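Local coordinates for protein putative fimbrial subunit (Corynebacterium diphtheriae, PDB 4HSQ) that probably builds the shaft of a surface pilus used in cell adhesion, as the major pilin SpaD, represented here by its second and third domains, at residues V151-G156 with K164-E169; F168-C173 with F200-L205; Y21-K26 with K49-Q54; T57-G62 with V85-E90. All blocks are in the same frame, centred on the assembly; numbering follows the deposited sequence.

Overall arrangement
The four contacts fall into two beta domains. Contacts 1 and 2 belong to the prealbumin-like domain: their centres are about 13 Å apart, they share Phe168, and Val151 N of contact 1 lies 2.9 Å from Phe200 O of contact 2. Contacts 3 and 4 occupy the preceding Sgo0707 N2-type domain, with centres about 17 Å apart, both using strand 51-61. Contacts 2 and 3 are the closest pair across the two domains, about 8 Å between nearest atoms, whereas the centres of contacts 1 and 4 are about 51 Å apart. The calcium ion lies about 13 Å from the side chains of both Val151 and Leu205, while contacts 3 and 4 are remote from it.

Contact 1 of 4, residues V151-G156 with K164-E169; sequences VVKKDG and KGAEFE
Lys153 and Val151, two residues apart on strand 142-155, meet Ala166 and Phe168 by apolar contact alone. The lysine contributes its aliphatic part: CG rests 3.8 Å from Ala166 CB, and CD lies 4.1 Å from Phe168 CZ, close to the plane of the ring and at its edge. The lysine chain and the phenylalanine side chain cross at about a right angle. Val151 takes a different side of the same ring, its CG1 sitting over one face toward the rim, 4.2 Å from CE2. The phenyl group is thus met at its edge and on a face by neighbours from a single strand.

The second kind of interaction is covalent. Lys153 NZ is joined to Asn271 CG in an isopeptide bond, the intramolecular Lys-Asn cross-link of this pilin domain. With CG anti to the backbone N (chi1 -168°) and a bend at chi2 (70°), the chain runs past Ala166 and the ring on its way to the linkage, where the nitrogen is an amide rather than a free ammonium group. Glu227 packs against both Lys153 and Phe168.

No hydrogen bond crosses between the segments; their backbones stay apart, with Lys153 CA 7.1 Å from Ala166 CA. Polar atoms find partners elsewhere, as in the salt bridges of Asp155 with Lys273 and of Lys154 with Glu268. Strand 142-155 runs between strands 199-206 and 264-271 in one sheet of the prealbumin-like sandwich, and strand 167-173 faces it from the other sheet, beside strands 192-193 and 222-229.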
loop_
_atom_site.group_PDB
_atom_site.type_symbol
_atom_site.label_atom_id
_atom_site.label_comp_id
_atom_site.label_asym_id
_atom_site.label_seq_id
_atom_site.Cartn_x
_atom_site.Cartn_y
_atom_site.Cartn_z
ATOM N N VAL A 151 19.247 -4.210 -3.673
ATOM C CA VAL A 151 20.457 -3.500 -4.039
ATOM C C VAL A 151 21.633 -4.469 -3.990
ATOM O O VAL A 151 21.760 -5.204 -3.023
ATOM C CB VAL A 151 20.670 -2.265 -3.132
ATOM C CG1 VAL A 151 22.038 -1.625 -3.361
ATOM C CG2 VAL A 151 19.560 -1.247 -3.371
ATOM N N VAL A 152 22.458 -4.502 -5.046
ATOM C CA VAL A 152 23.629 -5.387 -5.034
ATOM C C VAL A 152 24.868 -4.490 -5.187
ATOM O O VAL A 152 24.957 -3.712 -6.129
ATOM C CB VAL A 152 23.561 -6.586 -6.018
ATOM C CG1 VAL A 152 23.032 -6.183 -7.375
ATOM C CG2 VAL A 152 24.900 -7.335 -6.126
ATOM N N LYS A 153 25.759 -4.530 -4.187
ATOM C CA LYS A 153 26.950 -3.701 -4.192
ATOM C C LYS A 153 28.099 -4.458 -4.800
ATOM O O LYS A 153 28.437 -5.533 -4.338
ATOM C CB LYS A 153 27.293 -3.215 -2.799
ATOM C CG LYS A 153 28.356 -2.120 -2.786
ATOM C CD LYS A 153 27.759 -0.839 -3.375
ATOM C CE LYS A 153 28.663 0.315 -3.409
ATOM N NZ LYS A 153 29.971 0.030 -4.043
ATOM N N LYS A 154 28.706 -3.885 -5.832
ATOM C CA LYS A 154 29.800 -4.555 -6.518
ATOM C C LYS A 154 31.018 -3.673 -6.657
ATOM O O LYS A 154 30.947 -2.454 -6.517
ATOM C CB LYS A 154 29.323 -4.997 -7.915
ATOM C CG LYS A 154 28.368 -6.195 -7.870
ATOM C CD LYS A 154 28.035 -6.725 -9.251
ATOM C CE LYS A 154 27.372 -8.075 -9.147
ATOM N NZ LYS A 154 26.866 -8.547 -10.460
ATOM N N ASP A 155 32.144 -4.296 -6.951
ATOM C CA ASP A 155 33.391 -3.582 -7.215
ATOM C C ASP A 155 33.351 -3.196 -8.696
ATOM O O ASP A 155 33.114 -4.068 -9.535
ATOM C CB ASP A 155 34.581 -4.505 -6.895
ATOM C CG ASP A 155 35.965 -3.908 -7.058
ATOM O OD1 ASP A 155 36.866 -4.305 -6.301
ATOM O OD2 ASP A 155 36.159 -3.093 -7.986
ATOM N N GLY A 156 33.587 -1.924 -8.991
ATOM C CA GLY A 156 33.576 -1.375 -10.345
ATOM C C GLY A 156 34.521 -2.056 -11.320
ATOM O O GLY A 156 34.202 -2.190 -12.507
ATOM N N LYS A 164 30.110 -6.349 1.035
ATOM C CA LYS A 164 29.392 -6.235 2.302
ATOM C C LYS A 164 29.757 -4.898 2.937
ATOM O O LYS A 164 30.863 -4.379 2.710
ATOM C CB LYS A 164 29.806 -7.413 3.219
ATOM C CG LYS A 164 29.220 -7.393 4.629
ATOM C CD LYS A 164 29.956 -8.376 5.538
ATOM C CE LYS A 164 29.321 -8.528 6.900
ATOM N NZ LYS A 164 30.080 -9.490 7.750
ATOM N N GLY A 165 28.839 -4.359 3.738
ATOM C CA GLY A 165 29.107 -3.161 4.522
ATOM C C GLY A 165 28.774 -1.825 3.909
ATOM O O GLY A 165 29.032 -0.797 4.539
ATOM N N ALA A 166 28.221 -1.793 2.688
ATOM C CA ALA A 166 27.856 -0.494 2.106
ATOM C C ALA A 166 26.554 -0.062 2.737
ATOM O O ALA A 166 25.643 -0.892 2.865
ATOM C CB ALA A 166 27.726 -0.591 0.585
ATOM N N GLU A 167 26.445 1.226 3.119
ATOM C CA GLU A 167 25.240 1.730 3.769
ATOM C C GLU A 167 24.500 2.710 2.889
ATOM O O GLU A 167 25.109 3.564 2.242
ATOM C CB GLU A 167 25.552 2.358 5.132
ATOM C CG GLU A 167 25.974 1.319 6.161
ATOM C CD GLU A 167 26.478 1.845 7.492
ATOM O OE1 GLU A 167 26.423 3.074 7.731
ATOM O OE2 GLU A 167 26.931 1.011 8.306
ATOM N N PHE A 168 23.166 2.571 2.876
ATOM C CA PHE A 168 22.304 3.382 2.037
ATOM C C PHE A 168 21.098 3.938 2.767
ATOM O O PHE A 168 20.507 3.262 3.615
ATOM C CB PHE A 168 21.777 2.530 0.864
ATOM C CG PHE A 168 22.802 2.195 -0.203
ATOM C CD1 PHE A 168 22.889 2.952 -1.369
ATOM C CD2 PHE A 168 23.657 1.110 -0.053
ATOM C CE1 PHE A 168 23.813 2.612 -2.376
ATOM C CE2 PHE A 168 24.592 0.786 -1.044
ATOM C CZ PHE A 168 24.662 1.536 -2.199
ATOM N N GLU A 169 20.663 5.117 2.308
ATOM C CA GLU A 169 19.388 5.718 2.678
ATOM C C GLU A 169 18.494 5.737 1.431
ATOM O O GLU A 169 19.004 5.659 0.312
ATOM C CB GLU A 169 19.582 7.145 3.196
ATOM C CG GLU A 169 20.231 7.196 4.561
ATOM C CD GLU A 169 20.481 8.622 4.988
ATOM O OE1 GLU A 169 20.707 9.482 4.102
ATOM O OE2 GLU A 169 20.461 8.876 6.212
#

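Contact 2 of 4, residues F168-C173 with F200-L205; sequences FELYQC and FTIDGL
Phe168 and Phe200 meet in the interior of the prealbumin-like beta sandwich, where strands 167-173 and 199-206 belong to facing sheets. The strand axes come within 10.9 Å and run in roughly the same direction, 33° apart. The two aromatic side chains cross at about a right angle, with ring planes 53° apart and centroids separated by 5.7 Å, an oblique pairing. Phe168 CD2 lies in the plane of the Phe200 ring, at its edge, 3.5 Å from CE2. A chi1 of 63°, with CG between the backbone N and the carbonyl carbon, directs the CE2-CZ edge of Phe200 at Phe168. The Phe200 ring also meets Trp192, which touches Leu170 and Ile202 as well.

Further along, Leu170 and Leu205 reach toward each other tip to tip. Leu170 CD2 is 3.5 Å from Leu205 CD2, tighter than ordinary van der Waals contact, and the same methyl lies more loosely beside Ile202 CD1, at 4.4 Å. The peptide between Asp203 and Gly204 is cis, and the next side chain to reach this contact is Leu205, three residues after Ile202.

At the end of its strand, Cys173 forms a disulfide with Cys224, tying together two neighbouring strands of one sheet. On the opposite face of strand 167-173 from Leu170, Tyr171 OH donates to Glu169 OE1 at 2.9 Å, meeting the oxygen from above the carboxylate plane.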
loop_
_atom_site.group_PDB
_atom_site.type_symbol
_atom_site.label_atom_id
_atom_site.label_comp_id
_atom_site.label_asym_id
_atom_site.label_seq_id
_atom_site.Cartn_x
_atom_site.Cartn_y
_atom_site.Cartn_z
ATOM N N PHE A 168 23.166 2.571 2.876
ATOM C CA PHE A 168 22.304 3.382 2.037
ATOM C C PHE A 168 21.098 3.938 2.767
ATOM O O PHE A 168 20.507 3.262 3.615
ATOM C CB PHE A 168 21.777 2.530 0.864
ATOM C CG PHE A 168 22.802 2.195 -0.203
ATOM C CD1 PHE A 168 22.889 2.952 -1.369
ATOM C CD2 PHE A 168 23.657 1.110 -0.053
ATOM C CE1 PHE A 168 23.813 2.612 -2.376
ATOM C CE2 PHE A 168 24.592 0.786 -1.044
ATOM C CZ PHE A 168 24.662 1.536 -2.199
ATOM N N GLU A 169 20.663 5.117 2.308
ATOM C CA GLU A 169 19.388 5.718 2.678
ATOM C C GLU A 169 18.494 5.737 1.431
ATOM O O GLU A 169 19.004 5.659 0.312
ATOM C CB GLU A 169 19.582 7.145 3.196
ATOM C CG GLU A 169 20.231 7.196 4.561
ATOM C CD GLU A 169 20.481 8.622 4.988
ATOM O OE1 GLU A 169 20.707 9.482 4.102
ATOM O OE2 GLU A 169 20.461 8.876 6.212
ATOM N N LEU A 170 17.185 5.945 1.631
ATOM C CA LEU A 170 16.223 6.006 0.548
ATOM C C LEU A 170 15.478 7.310 0.588
ATOM O O LEU A 170 15.039 7.758 1.663
ATOM C CB LEU A 170 15.218 4.854 0.718
ATOM C CG LEU A 170 14.151 4.748 -0.371
ATOM C CD1 LEU A 170 14.760 4.202 -1.666
ATOM C CD2 LEU A 170 13.032 3.853 0.095
ATOM N N TYR A 171 15.268 7.881 -0.586
ATOM C CA TYR A 171 14.552 9.141 -0.718
ATOM C C TYR A 171 13.567 9.087 -1.838
ATOM O O TYR A 171 13.758 8.333 -2.782
ATOM C CB TYR A 171 15.575 10.268 -1.079
ATOM C CG TYR A 171 16.517 10.648 0.033
ATOM C CD1 TYR A 171 16.301 11.796 0.792
ATOM C CD2 TYR A 171 17.680 9.916 0.271
ATOM C CE1 TYR A 171 17.181 12.166 1.812
ATOM C CE2 TYR A 171 18.545 10.254 1.318
ATOM C CZ TYR A 171 18.297 11.387 2.075
ATOM O OH TYR A 171 19.176 11.757 3.074
ATOM N N GLN A 172 12.552 9.946 -1.780
ATOM C CA GLN A 172 11.713 10.261 -2.925
ATOM C C GLN A 172 12.543 11.283 -3.693
ATOM O O GLN A 172 13.265 12.055 -3.062
ATOM C CB GLN A 172 10.359 10.851 -2.502
ATOM C CG GLN A 172 9.440 9.873 -1.772
ATOM C CD GLN A 172 8.220 10.521 -1.162
ATOM O OE1 GLN A 172 7.921 11.706 -1.345
ATOM N NE2 GLN A 172 7.483 9.747 -0.413
ATOM N N CYS A 173 12.492 11.304 -5.025
ATOM C CA CYS A 173 13.267 12.312 -5.751
ATOM C C CYS A 173 12.627 12.597 -7.088
ATOM O O CYS A 173 11.898 11.755 -7.598
ATOM C CB CYS A 173 14.724 11.862 -5.933
ATOM S SG CYS A 173 14.933 10.354 -6.928
ATOM N N PHE A 200 21.008 -6.203 -0.010
ATOM C CA PHE A 200 19.925 -6.005 0.952
ATOM C C PHE A 200 18.689 -5.871 0.099
ATOM O O PHE A 200 18.808 -5.511 -1.075
ATOM C CB PHE A 200 20.107 -4.801 1.911
ATOM C CG PHE A 200 20.143 -3.445 1.253
ATOM C CD1 PHE A 200 18.970 -2.805 0.873
ATOM C CD2 PHE A 200 21.350 -2.794 1.042
ATOM C CE1 PHE A 200 19.010 -1.539 0.273
ATOM C CE2 PHE A 200 21.390 -1.522 0.459
ATOM C CZ PHE A 200 20.229 -0.912 0.059
ATOM N N THR A 201 17.521 -6.144 0.672
ATOM C CA THR A 201 16.268 -5.972 -0.050
ATOM C C THR A 201 15.329 -5.144 0.822
ATOM O O THR A 201 15.153 -5.446 2.007
ATOM C CB THR A 201 15.657 -7.349 -0.421
ATOM O OG1 THR A 201 16.556 -8.031 -1.292
ATOM C CG2 THR A 201 14.319 -7.214 -1.126
ATOM N N ILE A 202 14.742 -4.098 0.238
ATOM C CA ILE A 202 13.730 -3.299 0.904
ATOM C C ILE A 202 12.397 -3.887 0.464
ATOM O O ILE A 202 12.039 -3.785 -0.712
ATOM C CB ILE A 202 13.839 -1.772 0.589
ATOM C CG1 ILE A 202 15.251 -1.219 0.848
ATOM C CG2 ILE A 202 12.743 -0.972 1.353
ATOM C CD1 ILE A 202 15.467 0.247 0.428
ATOM N N ASP A 203 11.703 -4.550 1.388
ATOM C CA ASP A 203 10.367 -5.096 1.178
ATOM C C ASP A 203 9.381 -4.172 1.954
ATOM O O ASP A 203 9.221 -4.306 3.174
ATOM C CB ASP A 203 10.308 -6.570 1.639
ATOM C CG ASP A 203 8.970 -7.262 1.385
ATOM O OD1 ASP A 203 8.004 -6.572 1.008
ATOM O OD2 ASP A 203 8.903 -8.490 1.531
ATOM N N GLY A 204 8.840 -3.145 1.304
ATOM C CA GLY A 204 8.860 -2.872 -0.128
ATOM C C GLY A 204 8.335 -1.482 -0.342
ATOM O O GLY A 204 7.956 -0.806 0.623
ATOM N N LEU A 205 8.284 -1.045 -1.601
ATOM C CA LEU A 205 7.928 0.320 -1.904
ATOM C C LEU A 205 6.733 0.412 -2.808
ATOM O O LEU A 205 6.524 -0.459 -3.644
ATOM C CB LEU A 205 9.124 1.033 -2.580
ATOM C CG LEU A 205 10.474 0.981 -1.849
ATOM C CD1 LEU A 205 11.586 1.581 -2.728
ATOM C CD2 LEU A 205 10.380 1.690 -0.483
#

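Contact 3 of 4, residues Y21-K26 with K49-Q54; sequences YTYTIK and KRLDFQ
Leu51 places one methyl against each of two tyrosines, Tyr21 and Tyr23, and this fork is the tight part of the contact. Its CD2 approaches Tyr21 OH to 3.3 Å and lies 4.1 Å from Tyr21 CZ, the two side chains crossing at about a right angle. Its CD1 comes in at the edge of the Tyr23 ring, near the ring plane, 3.9 Å from CE2. Tyr23 and Leu51 extend from opposite directions to meet. Tyr21 leaves its strand pointing neither toward nor away from Leu51, and a chi1 of 71°, which puts CG between the backbone N and the carbonyl carbon, goes with the hydroxyl end arriving beside Leu51.

The hydroxyls are held together too. Tyr21 OH donates to Tyr23 OH at 2.9 Å, and the accepting oxygen lies in the plane of the Tyr21 ring, at its edge.

Strands 20-28 and 51-61 flank strand 100-109 in one antiparallel sheet of the Sgo0707 N2-type domain, so the contact spans the middle strand; both tyrosines touch Val107 there. Leu118, from the other sheet, covers Tyr23 and Leu51, and Lys8 makes a cation-pi contact with the Tyr23 ring.

The loose side is at Lys49, which is exposed. Arg50, though partly exposed, is tied to Asp48 and to the carbonyl oxygens of Val112 and Glu117. Only about 100 Å² is buried between the segments. The buried Tyr21 hydroxyl is supplied with an acceptor by Tyr23, while Leu51 adds only dispersion contact to the pair.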
loop_
_atom_site.group_PDB
_atom_site.type_symbol
_atom_site.label_atom_id
_atom_site.label_comp_id
_atom_site.label_asym_id
_atom_site.label_seq_id
_atom_site.Cartn_x
_atom_site.Cartn_y
_atom_site.Cartn_z
ATOM N N TYR A 21 -2.635 3.144 5.135
ATOM C CA TYR A 21 -3.364 3.751 4.011
ATOM C C TYR A 21 -4.828 3.405 4.173
ATOM O O TYR A 21 -5.165 2.632 5.066
ATOM C CB TYR A 21 -2.788 3.407 2.637
ATOM C CG TYR A 21 -2.984 1.988 2.154
ATOM C CD1 TYR A 21 -4.122 1.629 1.428
ATOM C CD2 TYR A 21 -1.986 1.033 2.314
ATOM C CE1 TYR A 21 -4.278 0.344 0.917
ATOM C CE2 TYR A 21 -2.136 -0.262 1.814
ATOM C CZ TYR A 21 -3.281 -0.598 1.111
ATOM O OH TYR A 21 -3.464 -1.865 0.614
ATOM N N THR A 22 -5.693 4.008 3.368
ATOM C CA THR A 22 -7.109 3.810 3.581
ATOM C C THR A 22 -7.857 3.348 2.367
ATOM O O THR A 22 -7.425 3.551 1.226
ATOM C CB THR A 22 -7.792 5.124 4.100
ATOM O OG1 THR A 22 -7.634 6.180 3.150
ATOM C CG2 THR A 22 -7.287 5.571 5.482
ATOM N N TYR A 23 -8.970 2.660 2.651
ATOM C CA TYR A 23 -10.000 2.296 1.702
ATOM C C TYR A 23 -11.242 3.041 2.058
ATOM O O TYR A 23 -11.532 3.205 3.248
ATOM C CB TYR A 23 -10.307 0.795 1.689
ATOM C CG TYR A 23 -9.173 -0.030 1.132
ATOM C CD1 TYR A 23 -8.838 0.032 -0.221
ATOM C CD2 TYR A 23 -8.490 -0.938 1.934
ATOM C CE1 TYR A 23 -7.823 -0.770 -0.753
ATOM C CE2 TYR A 23 -7.457 -1.725 1.418
ATOM C CZ TYR A 23 -7.142 -1.647 0.076
ATOM O OH TYR A 23 -6.132 -2.422 -0.419
ATOM N N THR A 24 -12.041 3.391 1.049
ATOM C CA THR A 24 -13.343 3.996 1.312
ATOM C C THR A 24 -14.394 3.217 0.513
ATOM O O THR A 24 -14.178 2.917 -0.666
ATOM C CB THR A 24 -13.374 5.519 1.012
ATOM O OG1 THR A 24 -12.532 6.180 1.970
ATOM C CG2 THR A 24 -14.808 6.104 1.136
ATOM N N ILE A 25 -15.510 2.889 1.169
ATOM C CA ILE A 25 -16.633 2.167 0.542
ATOM C C ILE A 25 -17.832 3.081 0.616
ATOM O O ILE A 25 -18.222 3.523 1.709
ATOM C CB ILE A 25 -16.899 0.775 1.180
ATOM C CG1 ILE A 25 -15.610 -0.112 1.132
ATOM C CG2 ILE A 25 -18.090 0.064 0.464
ATOM C CD1 ILE A 25 -15.582 -1.137 2.268
ATOM N N LYS A 26 -18.414 3.370 -0.550
ATOM C CA LYS A 26 -19.589 4.246 -0.660
ATOM C C LYS A 26 -20.718 3.475 -1.316
ATOM O O LYS A 26 -20.506 2.716 -2.281
ATOM C CB LYS A 26 -19.271 5.532 -1.444
ATOM C CG LYS A 26 -18.312 6.457 -0.682
ATOM C CD LYS A 26 -18.316 7.895 -1.193
ATOM C CE LYS A 26 -17.184 8.725 -0.609
ATOM N NZ LYS A 26 -17.369 9.037 0.844
ATOM N N LYS A 49 -4.696 -11.188 2.450
ATOM C CA LYS A 49 -3.961 -11.736 3.593
ATOM C C LYS A 49 -2.680 -10.949 3.938
ATOM O O LYS A 49 -2.225 -11.016 5.071
ATOM C CB LYS A 49 -3.641 -13.221 3.373
ATOM C CG LYS A 49 -4.889 -14.142 3.337
ATOM C CD LYS A 49 -5.726 -14.214 4.636
ATOM C CE LYS A 49 -5.284 -15.302 5.588
ATOM N NZ LYS A 49 -6.108 -15.319 6.827
ATOM N N ARG A 50 -2.157 -10.144 3.006
ATOM C CA ARG A 50 -0.975 -9.315 3.252
ATOM C C ARG A 50 -1.354 -8.029 4.003
ATOM O O ARG A 50 -0.483 -7.257 4.379
ATOM C CB ARG A 50 -0.277 -8.985 1.911
ATOM C CG ARG A 50 0.319 -10.251 1.271
ATOM C CD ARG A 50 0.733 -9.980 -0.169
ATOM N NE ARG A 50 -0.453 -9.801 -1.022
ATOM C CZ ARG A 50 -0.409 -9.600 -2.331
ATOM N NH1 ARG A 50 0.755 -9.513 -2.954
ATOM N NH2 ARG A 50 -1.532 -9.425 -3.022
ATOM N N LEU A 51 -2.654 -7.786 4.221
ATOM C CA LEU A 51 -3.040 -6.570 4.945
ATOM C C LEU A 51 -3.293 -6.850 6.379
ATOM O O LEU A 51 -3.829 -7.899 6.700
ATOM C CB LEU A 51 -4.309 -5.964 4.356
ATOM C CG LEU A 51 -4.240 -5.473 2.897
ATOM C CD1 LEU A 51 -5.617 -5.009 2.436
ATOM C CD2 LEU A 51 -3.152 -4.380 2.729
ATOM N N ASP A 52 -2.927 -5.883 7.248
ATOM C CA ASP A 52 -3.265 -5.852 8.665
ATOM C C ASP A 52 -4.245 -4.744 8.841
ATOM O O ASP A 52 -3.867 -3.563 8.680
ATOM C CB ASP A 52 -2.035 -5.574 9.555
ATOM C CG ASP A 52 -1.098 -6.742 9.745
ATOM O OD1 ASP A 52 -1.579 -7.903 9.737
ATOM O OD2 ASP A 52 0.102 -6.497 9.983
ATOM N N PHE A 53 -5.494 -5.083 9.169
ATOM C CA PHE A 53 -6.504 -4.068 9.445
ATOM C C PHE A 53 -6.063 -3.254 10.675
ATOM O O PHE A 53 -5.601 -3.848 11.648
ATOM C CB PHE A 53 -7.868 -4.766 9.710
ATOM C CG PHE A 53 -8.916 -3.854 10.280
ATOM C CD1 PHE A 53 -9.558 -2.915 9.477
ATOM C CD2 PHE A 53 -9.261 -3.920 11.627
ATOM C CE1 PHE A 53 -10.517 -2.047 10.013
ATOM C CE2 PHE A 53 -10.242 -3.075 12.157
ATOM C CZ PHE A 53 -10.865 -2.142 11.345
ATOM N N GLN A 54 -6.186 -1.928 10.633
ATOM C CA GLN A 54 -5.822 -1.035 11.740
ATOM C C GLN A 54 -7.065 -0.605 12.514
ATOM O O GLN A 54 -7.214 -0.943 13.693
ATOM C CB GLN A 54 -5.075 0.219 11.232
ATOM C CG GLN A 54 -3.815 -0.087 10.399
ATOM C CD GLN A 54 -2.812 -0.911 11.157
ATOM O OE1 GLN A 54 -2.533 -2.078 10.846
ATOM N NE2 GLN A 54 -2.264 -0.334 12.164
#

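Contact 4 of 4, residues T57-G62 with V85-E90; sequences TEVKAG and VTLTDE
Val59 spreads its two methyls over two partners, Val85 and Leu87, which lie two residues apart on the facing strand. CG2 meets Val85 CG1 at 4.2 Å, and CG1 meets Leu87 CD2 at 4.3 Å; both are ordinary van der Waals distances, and the segments bury only 88 Å² between them. Val59 and Val85 start out toward each other, their CA atoms 9.0 Å apart. Leu87 leaves the strand to one side, and only the end of its side chain comes near, its CG lying anti to the carbonyl carbon (chi1 -55°).

The next layer closes round this trio. Leu103 and Tyr71 each touch both valines, Leu66 lies against Val59, and Phe43 against Val85. Leu87 packs against Met101, Phe41 and Val95.

These residues form part of the interior of a beta sandwich, the Sgo0707 N2-type domain. Strand 51-61 lies in one sheet beside strand 100-109, while strand 82-87 lies in the other between strands 41-46 and 71-73. The contact is therefore sheet against sheet, made by side chains with no hydrogen bond across.

Further out, one strand is irregular and the other ends. A classic beta bulge, with Thr57 and Glu58 sharing Thr104 as their partner on strand 100-109, lies just ahead of Val59. At the far end of strand 82-87, Thr88 is the N-cap of helix 89-93: Thr88 OG1 bonds to Gly91 N and also to Ser69 O, so one hydroxyl links the start of the helix to the chain just before strand 71-73.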
loop_
_atom_site.group_PDB
_atom_site.type_symbol
_atom_site.label_atom_id
_atom_site.label_comp_id
_atom_site.label_asym_id
_atom_site.label_seq_id
_atom_site.Cartn_x
_atom_site.Cartn_y
_atom_site.Cartn_z
ATOM N N THR A 57 -11.977 4.556 10.443
ATOM C CA THR A 57 -11.697 5.982 10.689
ATOM C C THR A 57 -13.004 6.774 10.598
ATOM O O THR A 57 -13.162 7.790 11.286
ATOM C CB THR A 57 -10.639 6.534 9.718
ATOM O OG1 THR A 57 -11.148 6.455 8.411
ATOM C CG2 THR A 57 -9.317 5.784 9.774
ATOM N N GLU A 58 -13.948 6.314 9.762
ATOM C CA GLU A 58 -15.229 7.021 9.663
ATOM C C GLU A 58 -16.321 6.153 9.105
ATOM O O GLU A 58 -16.095 5.387 8.176
ATOM C CB GLU A 58 -15.091 8.288 8.774
ATOM C CG GLU A 58 -16.377 9.078 8.604
ATOM C CD GLU A 58 -16.168 10.224 7.640
ATOM O OE1 GLU A 58 -16.162 9.975 6.414
ATOM O OE2 GLU A 58 -15.944 11.360 8.114
ATOM N N VAL A 59 -17.514 6.290 9.688
ATOM C CA VAL A 59 -18.767 5.707 9.211
ATOM C C VAL A 59 -19.736 6.886 9.105
ATOM O O VAL A 59 -19.940 7.586 10.096
ATOM C CB VAL A 59 -19.353 4.548 10.061
ATOM C CG1 VAL A 59 -20.580 3.985 9.373
ATOM C CG2 VAL A 59 -18.330 3.434 10.273
ATOM N N LYS A 60 -20.283 7.134 7.914
ATOM C CA LYS A 60 -21.215 8.246 7.694
ATOM C C LYS A 60 -22.510 7.784 7.049
ATOM O O LYS A 60 -22.482 6.933 6.160
ATOM C CB LYS A 60 -20.582 9.287 6.750
ATOM C CG LYS A 60 -19.756 10.367 7.402
ATOM C CD LYS A 60 -19.197 11.312 6.336
ATOM C CE LYS A 60 -19.971 12.596 6.198
ATOM N NZ LYS A 60 -19.287 13.547 5.284
ATOM N N ALA A 61 -23.628 8.381 7.459
ATOM C CA ALA A 61 -24.955 8.194 6.840
ATOM C C ALA A 61 -25.344 9.590 6.374
ATOM O O ALA A 61 -25.656 10.440 7.217
ATOM C CB ALA A 61 -25.958 7.623 7.839
ATOM N N GLY A 62 -25.135 9.862 5.085
ATOM C CA GLY A 62 -25.323 11.194 4.518
ATOM C C GLY A 62 -24.241 12.098 5.081
ATOM O O GLY A 62 -23.047 11.810 4.936
ATOM N N VAL A 85 -18.375 -4.492 9.173
ATOM C CA VAL A 85 -18.817 -3.297 9.905
ATOM C C VAL A 85 -20.327 -3.319 9.846
ATOM O O VAL A 85 -20.883 -3.176 8.763
ATOM C CB VAL A 85 -18.210 -1.985 9.337
ATOM C CG1 VAL A 85 -18.716 -0.783 10.130
ATOM C CG2 VAL A 85 -16.680 -2.052 9.345
ATOM N N THR A 86 -20.981 -3.571 10.988
ATOM C CA THR A 86 -22.439 -3.758 11.061
ATOM C C THR A 86 -23.093 -2.628 11.803
ATOM O O THR A 86 -22.703 -2.350 12.928
ATOM C CB THR A 86 -22.739 -5.086 11.768
ATOM O OG1 THR A 86 -21.994 -6.138 11.155
ATOM C CG2 THR A 86 -24.228 -5.444 11.759
ATOM N N LEU A 87 -24.118 -2.007 11.219
ATOM C CA LEU A 87 -24.814 -0.955 11.953
ATOM C C LEU A 87 -25.602 -1.589 13.069
ATOM O O LEU A 87 -26.166 -2.681 12.894
ATOM C CB LEU A 87 -25.733 -0.093 11.070
ATOM C CG LEU A 87 -25.115 0.587 9.848
ATOM C CD1 LEU A 87 -26.085 1.604 9.291
ATOM C CD2 LEU A 87 -23.785 1.283 10.185
ATOM N N THR A 88 -25.575 -0.942 14.241
ATOM C CA THR A 88 -26.327 -1.406 15.409
ATOM C C THR A 88 -27.751 -0.865 15.300
ATOM O O THR A 88 -28.000 -0.043 14.420
ATOM C CB THR A 88 -25.648 -0.900 16.699
ATOM O OG1 THR A 88 -25.685 0.525 16.705
ATOM C CG2 THR A 88 -24.222 -1.382 16.842
ATOM N N ASP A 89 -28.643 -1.203 16.252
ATOM C CA ASP A 89 -29.988 -0.612 16.234
ATOM C C ASP A 89 -29.923 0.925 16.415
ATOM O O ASP A 89 -30.661 1.624 15.726
ATOM C CB ASP A 89 -30.910 -1.267 17.263
ATOM C CG ASP A 89 -31.344 -2.678 16.886
ATOM O OD1 ASP A 89 -31.309 -3.017 15.674
ATOM O OD2 ASP A 89 -31.712 -3.451 17.799
ATOM N N GLU A 90 -28.994 1.456 17.245
ATOM C CA GLU A 90 -28.841 2.919 17.393
ATOM C C GLU A 90 -28.332 3.562 16.089
ATOM O O GLU A 90 -28.808 4.632 15.706
ATOM C CB GLU A 90 -27.890 3.275 18.538
ATOM C CG GLU A 90 -28.439 2.962 19.916
ATOM C CD GLU A 90 -27.396 2.731 20.989
ATOM O OE1 GLU A 90 -26.240 3.182 20.814
ATOM O OE2 GLU A 90 -27.739 2.104 22.019
#